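Side-chain contacts in putative TetR-family transcriptional regulator (Bordetella parapertussis 12822, PDB 3CCY), which probably acts as a transcriptional repressor that binds regulatory DNA: residues I167-T170 with Y171-Y174; A25-R29 with Q30-E34. All coordinates share one frame; numbering follows the deposited sequence.

Contact 1 (I167-T170 with Y171-Y174)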
# COMPACT_ATOMS: atom_id res chain seq x y z
N ILE A 167 0.35 7.90 -3.30
CA ILE A 167 0.62 8.56 -2.01
C ILE A 167 0.51 7.66 -0.78
O ILE A 167 1.26 7.86 0.15
CB ILE A 167 -0.23 9.86 -1.78
CG1 ILE A 167 -1.74 9.63 -1.86
CG2 ILE A 167 0.21 10.98 -2.70
CD1 ILE A 167 -2.46 10.83 -1.17
N ASN A 168 -0.42 6.71 -0.76
CA ASN A 168 -0.59 5.81 0.41
C ASN A 168 0.55 4.79 0.53
O ASN A 168 0.85 4.34 1.65
CB ASN A 168 -1.94 5.07 0.40
CG ASN A 168 -3.12 5.99 0.69
OD1 ASN A 168 -2.92 7.16 0.96
ND2 ASN A 168 -4.34 5.47 0.61
N TRP A 169 1.17 4.41 -0.59
CA TRP A 169 2.30 3.46 -0.57
C TRP A 169 3.59 4.04 -0.01
O TRP A 169 4.52 3.29 0.29
CB TRP A 169 2.58 2.90 -1.99
CG TRP A 169 3.44 1.68 -2.06
CD1 TRP A 169 4.67 1.55 -2.67
CD2 TRP A 169 3.16 0.43 -1.47
NE1 TRP A 169 5.14 0.28 -2.51
CE2 TRP A 169 4.22 -0.43 -1.78
CE3 TRP A 169 2.08 -0.05 -0.72
CZ2 TRP A 169 4.25 -1.76 -1.35
CZ3 TRP A 169 2.11 -1.39 -0.32
CH2 TRP A 169 3.19 -2.21 -0.62
N THR A 170 3.63 5.36 0.15
CA THR A 170 4.84 6.06 0.62
C THR A 170 5.38 5.57 1.95
O THR A 170 6.58 5.55 2.18
CB THR A 170 4.65 7.61 0.66
OG1 THR A 170 3.47 7.95 1.40
CG2 THR A 170 4.54 8.16 -0.81
N TYR A 171 4.50 5.13 2.83
CA TYR A 171 4.95 4.64 4.13
C TYR A 171 5.94 3.49 3.98
O TYR A 171 6.78 3.27 4.87
CB TYR A 171 3.76 4.28 5.03
CG TYR A 171 3.14 2.92 4.80
CD1 TYR A 171 3.55 1.81 5.54
CD2 TYR A 171 2.13 2.74 3.87
CE1 TYR A 171 2.99 0.56 5.33
CE2 TYR A 171 1.57 1.48 3.65
CZ TYR A 171 2.00 0.42 4.38
OH TYR A 171 1.42 -0.80 4.14
N THR A 172 5.88 2.77 2.87
CA THR A 172 6.77 1.60 2.72
C THR A 172 8.19 1.97 2.30
O THR A 172 9.09 1.13 2.38
CB THR A 172 6.24 0.56 1.68
OG1 THR A 172 6.25 1.13 0.35
CG2 THR A 172 4.82 0.12 2.04
N TRP A 173 8.40 3.19 1.80
CA TRP A 173 9.70 3.50 1.16
C TRP A 173 10.22 4.91 1.46
O TRP A 173 11.44 5.16 1.46
CB TRP A 173 9.60 3.32 -0.37
CG TRP A 173 8.63 4.29 -1.11
CD1 TRP A 173 7.30 4.06 -1.44
CD2 TRP A 173 8.96 5.57 -1.65
NE1 TRP A 173 6.79 5.16 -2.12
CE2 TRP A 173 7.79 6.08 -2.28
CE3 TRP A 173 10.14 6.36 -1.65
CZ2 TRP A 173 7.77 7.33 -2.89
CZ3 TRP A 173 10.11 7.60 -2.27
CH2 TRP A 173 8.92 8.07 -2.88
N TYR A 174 9.30 5.84 1.68
CA TYR A 174 9.65 7.27 1.74
C TYR A 174 10.02 7.74 3.13
O TYR A 174 9.32 7.47 4.10
CB TYR A 174 8.51 8.13 1.18
CG TYR A 174 8.74 9.61 1.36
CD1 TYR A 174 9.73 10.26 0.64
CD2 TYR A 174 7.96 10.35 2.28
CE1 TYR A 174 9.97 11.64 0.80
CE2 TYR A 174 8.19 11.71 2.48
CZ TYR A 174 9.19 12.35 1.72
OH TYR A 174 9.42 13.68 1.90
O HOH W 1 1.78 6.82 3.30
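Thr172 sits over one face of the Trp169 indole in the turns that carry the chain on from helix 153-168, within the TetR-type C-terminal domain. Thr172 CG2 stands 3.6 Å from the centroid of the six-membered ring of Trp169, directly on the ring normal, a CH-pi contact. The same methyl also lies over the centre of the Tyr171 ring, so it wedges between the two aromatics. Its partner branch, Thr172 OG1, is held between N and carbonyl carbon by chi1 of 66° and lies above the five-membered side of the indole. From there it donates to Trp169 O at 2.8 Å, nearly straight in line with the carbonyl. That oxygen also accepts Thr172 N, which comes from above the carbonyl plane, so two bonds from one residue grip it. The second indole, Trp173, is tilted 44° against the first; their CD1 atoms approach to 3.8 Å, while Trp173 CZ2 lies 3.9 Å from Thr170 CG2. The Tyr171 ring turns its edge to the backbone, with CD2 3.0 Å from Asn168 O near the ring plane. Trp169 also packs on Gly165 of the second subunit, and Trp173 on its Met161. Thr170 O likewise takes two donors: Trp173 N from above the carbonyl plane and Tyr174 N, 2.8 Å away, within it. A water joins Asn168 O to Thr170 OG1, donating to both, the latter at 2.8 Å.

Contact 2 (A25-R29 with Q30-E34)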
# COMPACT_ATOMS: atom_id res chain seq x y z
N ALA A 25 3.01 3.98 17.97
CA ALA A 25 4.35 3.54 17.58
C ALA A 25 4.48 2.00 17.51
O ALA A 25 5.02 1.46 16.55
CB ALA A 25 5.41 4.15 18.48
N MSE A 26 3.96 1.30 18.51
CA MSE A 26 4.05 -0.16 18.49
C MSE A 26 3.17 -0.84 17.44
O MSE A 26 3.64 -1.75 16.75
CB MSE A 26 3.78 -0.73 19.88
CG MSE A 26 5.02 -0.67 20.75
SE MSE A 26 4.74 -1.36 22.53
CE MSE A 26 3.68 0.12 23.24
N PHE A 27 1.93 -0.38 17.31
CA PHE A 27 1.01 -0.90 16.30
C PHE A 27 1.58 -0.76 14.88
O PHE A 27 1.25 -1.54 13.98
CB PHE A 27 -0.35 -0.18 16.34
CG PHE A 27 -1.16 -0.42 17.60
CD1 PHE A 27 -0.87 -1.45 18.48
CD2 PHE A 27 -2.27 0.38 17.86
CE1 PHE A 27 -1.64 -1.65 19.62
CE2 PHE A 27 -3.05 0.19 18.99
CZ PHE A 27 -2.73 -0.84 19.88
N ALA A 28 2.41 0.28 14.69
CA ALA A 28 3.02 0.59 13.39
C ALA A 28 4.33 -0.16 13.10
O ALA A 28 4.65 -0.36 11.93
CB ALA A 28 3.20 2.11 13.21
N ARG A 29 5.08 -0.56 14.13
CA ARG A 29 6.24 -1.46 13.93
C ARG A 29 5.77 -2.91 13.82
O ARG A 29 5.68 -3.45 12.71
CB ARG A 29 7.32 -1.35 15.02
CG ARG A 29 7.65 0.04 15.55
CD ARG A 29 8.26 0.95 14.50
NE ARG A 29 8.37 2.32 15.00
CZ ARG A 29 7.39 3.23 14.96
NH1 ARG A 29 6.22 2.92 14.42
NH2 ARG A 29 7.59 4.45 15.45
N GLN A 30 5.45 -3.54 14.96
CA GLN A 30 5.07 -4.97 15.01
C GLN A 30 3.61 -5.27 14.68
O GLN A 30 3.28 -6.42 14.33
CB GLN A 30 5.43 -5.62 16.36
CG GLN A 30 4.87 -4.94 17.59
CD GLN A 30 5.92 -4.12 18.33
OE1 GLN A 30 6.65 -3.32 17.72
NE2 GLN A 30 6.02 -4.32 19.64
N GLY A 31 2.74 -4.27 14.78
CA GLY A 31 1.32 -4.44 14.46
C GLY A 31 0.42 -4.57 15.68
O GLY A 31 0.88 -4.62 16.82
N TYR A 32 -0.88 -4.66 15.41
CA TYR A 32 -1.89 -4.68 16.46
C TYR A 32 -1.92 -5.98 17.27
O TYR A 32 -1.78 -5.94 18.50
CB TYR A 32 -3.27 -4.36 15.87
CG TYR A 32 -4.38 -4.30 16.90
CD1 TYR A 32 -4.67 -3.11 17.58
CD2 TYR A 32 -5.14 -5.43 17.21
CE1 TYR A 32 -5.69 -3.05 18.53
CE2 TYR A 32 -6.15 -5.39 18.15
CZ TYR A 32 -6.42 -4.20 18.81
OH TYR A 32 -7.43 -4.16 19.75
N SER A 33 -2.10 -7.12 16.61
CA SER A 33 -2.17 -8.42 17.31
C SER A 33 -0.87 -8.75 18.03
O SER A 33 -0.87 -9.44 19.05
CB SER A 33 -2.55 -9.55 16.36
OG SER A 33 -1.58 -9.69 15.34
N GLU A 34 0.24 -8.25 17.49
CA GLU A 34 1.57 -8.44 18.08
C GLU A 34 1.76 -7.64 19.38
O GLU A 34 2.47 -8.10 20.28
CB GLU A 34 2.65 -8.08 17.06
CG GLU A 34 2.88 -9.14 15.98
CD GLU A 34 3.83 -10.26 16.42
OE1 GLU A 34 3.35 -11.31 16.92
OE2 GLU A 34 5.06 -10.09 16.27
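Phe27 and Tyr32 supply the aromatic part of this turn. Tyr32 CD1 sits over one face of the Phe27 ring, off centre, 3.8 Å from Phe27 CZ. The planes differ by 53°, so the rings neither stack nor meet edge-to-face. Met65 of helix 58-81 and Val111 of helix 87-115 also pack on Phe27, while Lys58 makes a cation-pi contact with Tyr32. The two backbone bonds that join helix end and turn are both weak: Met26 O receives Gln30 N at 3.1 Å and Gly31 N at 3.3 Å, the former badly bent. Gly31 CA adds a C-H...O contact, 2.9 Å from Phe27 O. Among the van der Waals contacts, Gln30 folds back over the helix end, its CG set between N and carbonyl carbon by chi1 of 55°, and a bend at chi2 then brings NE2 to 3.9 Å from CG of the selenomethionine Met26, and OE1 to 3.4 Å from Arg29 CB. The Arg29 guanidinium turns the other way, into a salt bridge with Asp107. Gly31 has phi of 102°, a positive value that suits glycine, and is the first residue to leave the helical conformation. This is a glycine-terminated helix end, at which helix 15-29 of the TetR N-terminal domain turns toward the predicted helix-turn-helix.

In the fold
From the N terminus, the chain first reaches contact 2, which closes the turn after helix 15-29 and leads to helix 37-43 in the DNA-binding domain. Contact 1 comes much later, closing the turns that follow helix 153-168, ahead of helix 182-195. The two are therefore in series, neither nested nor crossed. The centres of contact 1 and contact 2 lie about 17 Å apart, and the nearest atoms of contact 1 and contact 2 about 7 Å apart, without touching. Helix 87-115 links them: its Val110 and Val111 pack on Ala28 in contact 2, while its Arg106 bonds Tyr171 O in contact 1. Both also reach the second subunit, contact 2 through a hydrogen bond between Ser33 OG and Ser33 OG of the second subunit.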